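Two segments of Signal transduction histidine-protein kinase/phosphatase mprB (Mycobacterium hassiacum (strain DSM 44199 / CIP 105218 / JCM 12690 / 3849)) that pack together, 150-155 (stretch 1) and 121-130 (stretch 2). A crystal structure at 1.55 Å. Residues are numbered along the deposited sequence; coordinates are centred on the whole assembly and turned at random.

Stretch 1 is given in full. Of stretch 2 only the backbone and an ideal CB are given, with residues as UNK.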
# COMPACT_ATOMS: atom_id res chain seq x y z
N HIS A 150 -3.07 -3.59 4.26
CA HIS A 150 -4.16 -4.29 3.60
C HIS A 150 -5.19 -3.26 3.15
O HIS A 150 -5.73 -2.53 4.00
CB HIS A 150 -4.83 -5.28 4.57
CG HIS A 150 -3.98 -6.40 5.06
ND1 HIS A 150 -4.23 -7.71 4.72
CD2 HIS A 150 -2.93 -6.44 5.93
CE1 HIS A 150 -3.36 -8.50 5.32
NE2 HIS A 150 -2.56 -7.75 6.05
N ILE A 151 -5.51 -3.24 1.86
CA ILE A 151 -6.46 -2.31 1.27
C ILE A 151 -7.54 -3.10 0.54
O ILE A 151 -7.25 -3.83 -0.43
CB ILE A 151 -5.77 -1.34 0.30
CG1 ILE A 151 -4.80 -0.43 1.08
CG2 ILE A 151 -6.81 -0.52 -0.48
CD1 ILE A 151 -3.92 0.43 0.22
N VAL A 152 -8.78 -2.92 0.97
CA VAL A 152 -9.91 -3.54 0.31
C VAL A 152 -10.55 -2.50 -0.60
O VAL A 152 -10.84 -1.39 -0.17
CB VAL A 152 -10.90 -4.09 1.35
CG1 VAL A 152 -12.14 -4.64 0.66
CG2 VAL A 152 -10.22 -5.16 2.16
N LEU A 153 -10.78 -2.87 -1.88
CA LEU A 153 -11.33 -1.97 -2.90
C LEU A 153 -12.55 -2.63 -3.53
O LEU A 153 -12.47 -3.77 -4.01
CB LEU A 153 -10.33 -1.65 -4.01
CG LEU A 153 -9.16 -0.76 -3.56
CD1 LEU A 153 -8.19 -0.66 -4.72
CD2 LEU A 153 -9.66 0.61 -3.09
N PRO A 154 -13.68 -1.95 -3.58
CA PRO A 154 -14.80 -2.47 -4.37
C PRO A 154 -14.47 -2.42 -5.85
O PRO A 154 -13.71 -1.57 -6.33
CB PRO A 154 -15.96 -1.55 -4.01
CG PRO A 154 -15.33 -0.30 -3.60
CD PRO A 154 -13.99 -0.65 -2.98
N GLY A 155 -15.03 -3.36 -6.58
CA GLY A 155 -14.85 -3.33 -8.03
C GLY A 155 -15.35 -4.60 -8.66
O GLY A 155 -16.20 -5.30 -8.10
N UNK A 121 -2.88 10.42 3.21
CA UNK A 121 -3.37 10.52 1.84
C UNK A 121 -3.94 9.18 1.39
O UNK A 121 -4.98 9.13 0.73
CB UNK A 121 -2.25 10.97 0.90
N UNK A 122 -3.26 8.09 1.70
CA UNK A 122 -3.74 6.75 1.34
C UNK A 122 -5.14 6.52 1.91
O UNK A 122 -6.04 6.05 1.20
CB UNK A 122 -2.78 5.68 1.85
N UNK A 123 -5.32 6.75 3.21
CA UNK A 123 -6.62 6.58 3.86
C UNK A 123 -7.70 7.43 3.17
O UNK A 123 -8.80 6.93 2.89
CB UNK A 123 -6.52 6.95 5.34
N UNK A 124 -7.38 8.68 2.82
CA UNK A 124 -8.38 9.53 2.16
C UNK A 124 -8.81 8.93 0.82
O UNK A 124 -10.01 8.80 0.51
CB UNK A 124 -7.83 10.94 1.95
N UNK A 125 -7.83 8.55 0.00
CA UNK A 125 -8.12 7.98 -1.32
C UNK A 125 -8.92 6.70 -1.18
O UNK A 125 -9.94 6.50 -1.87
CB UNK A 125 -6.83 7.71 -2.09
N UNK A 126 -8.51 5.84 -0.26
CA UNK A 126 -9.20 4.56 -0.13
C UNK A 126 -10.62 4.78 0.34
O UNK A 126 -11.56 4.19 -0.22
CB UNK A 126 -8.46 3.63 0.84
N UNK A 127 -10.83 5.66 1.32
CA UNK A 127 -12.21 5.94 1.75
C UNK A 127 -13.02 6.59 0.63
O UNK A 127 -14.23 6.31 0.50
CB UNK A 127 -12.21 6.85 2.98
N UNK A 128 -12.43 7.50 -0.13
CA UNK A 128 -13.19 8.15 -1.20
C UNK A 128 -13.65 7.14 -2.26
O UNK A 128 -14.67 7.38 -2.91
CB UNK A 128 -12.34 9.24 -1.85
N UNK A 129 -12.96 6.00 -2.37
CA UNK A 129 -13.33 4.92 -3.27
C UNK A 129 -14.16 3.81 -2.62
O UNK A 129 -14.32 2.74 -3.21
CB UNK A 129 -12.06 4.31 -3.87
N UNK A 130 -14.67 4.04 -1.42
CA UNK A 130 -15.45 3.08 -0.72
C UNK A 130 -14.72 1.89 -0.18
O UNK A 130 -15.35 0.87 0.08
CB UNK A 130 -16.57 2.59 -1.64

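Stretch 1 is a strand over 150-154, and the backbone of stretch 2 is helical over 121-128. Their axes run 26° from parallel, 9.3 Å apart at closest approach, so side chains must bridge most of the gap.

Position 121 has no atom of stretch 1 within 5.5 Å of its ideal CB, so the strand sets no preference there; the residue is Ile121.

At 122 the CA-to-CB bond points toward the strand, yet the ideal CB also lies more than 5.5 Å from any of its atoms. The nearest offering is the apolar end of Ile151, which favours an aliphatic side chain reaching beyond CB: valine, isoleucine or leucine. The residue is Val122, chi1 t, whose CG1 lies 4.2 Å from Ile151 CD1.

Positions 123, 124 and 125 are likewise unconstrained by the strand. They carry Lys123 and Gln124, neither of which reaches the strand, and Val125, whose CG1 stays 6.9 Å from Leu153 CD2.

Position 126, one helical turn after 122, is the most tightly specified in the helix. Its CB points toward the strand, with the ideal CB 4.7 Å from Ile151 CG2 and 5.1 Å from Leu153 CD2. These methyl groups offer no polar partner, and the short distances favour a compact apolar residue such as alanine, valine or isoleucine. Val126 fits: with chi1 t, its CG2 packs 3.8 Å from Ile151 CG2, while CG1 lies 4.3 Å from Val152 O.

At 127 and 128 the strand is again out of reach, and many residues would serve. Leu127 and Lys128 occupy them.

Position 129 is the first to leave helical phi/psi (-95/12). Its CB points toward the strand, the ideal CB being 4.5 Å from Leu153 CD2 and 5.4 Å from Pro154 CD. An apolar group suits these neighbours, but an aromatic or a longer side chain turned along the helix would also be possible. The residue is His129: its CB meets Leu153 CD2 at 4.5 Å, and its ring, with chi1 m, folds back so that ND1 donates a hydrogen bond to Val125 O (2.8 Å, 164°). Its backbone O approaches Pro154 CG to 3.2 Å.

Position 130 has phi/psi of 71/24, and positive phi by itself favours glycine, although asparagine can also adopt such angles. An ideal CB would sit 3.7 Å from Pro154 CG, leaving little space on that side. Gly130 brings its O within 3.7 Å of Pro154 CD, and its N bonds to Leu127 O at 3.0 Å. No hydrogen bond crosses between the stretches; the contact rests on packing.

Stretch 2 (121-130) IVKQVVLKHG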
# COMPACT_ATOMS: atom_id res chain seq x y z
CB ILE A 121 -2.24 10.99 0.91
CG1 ILE A 121 -1.87 12.44 1.25
CG2 ILE A 121 -2.59 10.83 -0.57
CD1 ILE A 121 -2.99 13.45 1.11
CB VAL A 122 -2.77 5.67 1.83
CG1 VAL A 122 -3.35 4.30 1.64
CG2 VAL A 122 -1.47 5.77 1.10
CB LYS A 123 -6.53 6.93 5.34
CG LYS A 123 -7.84 6.79 6.06
CD LYS A 123 -7.71 7.04 7.52
CE LYS A 123 -9.06 7.03 8.23
NZ LYS A 123 -9.28 5.76 8.95
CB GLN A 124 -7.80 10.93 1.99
CG GLN A 124 -8.83 11.93 1.40
CD GLN A 124 -8.48 13.39 1.68
OE1 GLN A 124 -7.67 13.69 2.56
NE2 GLN A 124 -9.08 14.30 0.91
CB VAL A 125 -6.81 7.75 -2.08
CG1 VAL A 125 -7.07 6.96 -3.32
CG2 VAL A 125 -6.16 9.05 -2.45
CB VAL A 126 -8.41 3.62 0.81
CG1 VAL A 126 -9.22 2.41 1.14
CG2 VAL A 126 -7.15 3.24 0.15
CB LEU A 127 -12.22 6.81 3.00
CG LEU A 127 -11.66 6.14 4.26
CD1 LEU A 127 -11.70 7.13 5.41
CD2 LEU A 127 -12.40 4.91 4.64
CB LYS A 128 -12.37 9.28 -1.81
CG LYS A 128 -11.59 8.95 -3.06
CD LYS A 128 -10.67 10.12 -3.48
CE LYS A 128 -9.74 9.70 -4.62
NZ LYS A 128 -8.84 10.75 -5.13
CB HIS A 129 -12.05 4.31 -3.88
CG HIS A 129 -11.41 5.17 -4.90
ND1 HIS A 129 -10.57 6.22 -4.58
CD2 HIS A 129 -11.48 5.15 -6.25
CE1 HIS A 129 -10.15 6.80 -5.69
NE2 HIS A 129 -10.71 6.19 -6.72
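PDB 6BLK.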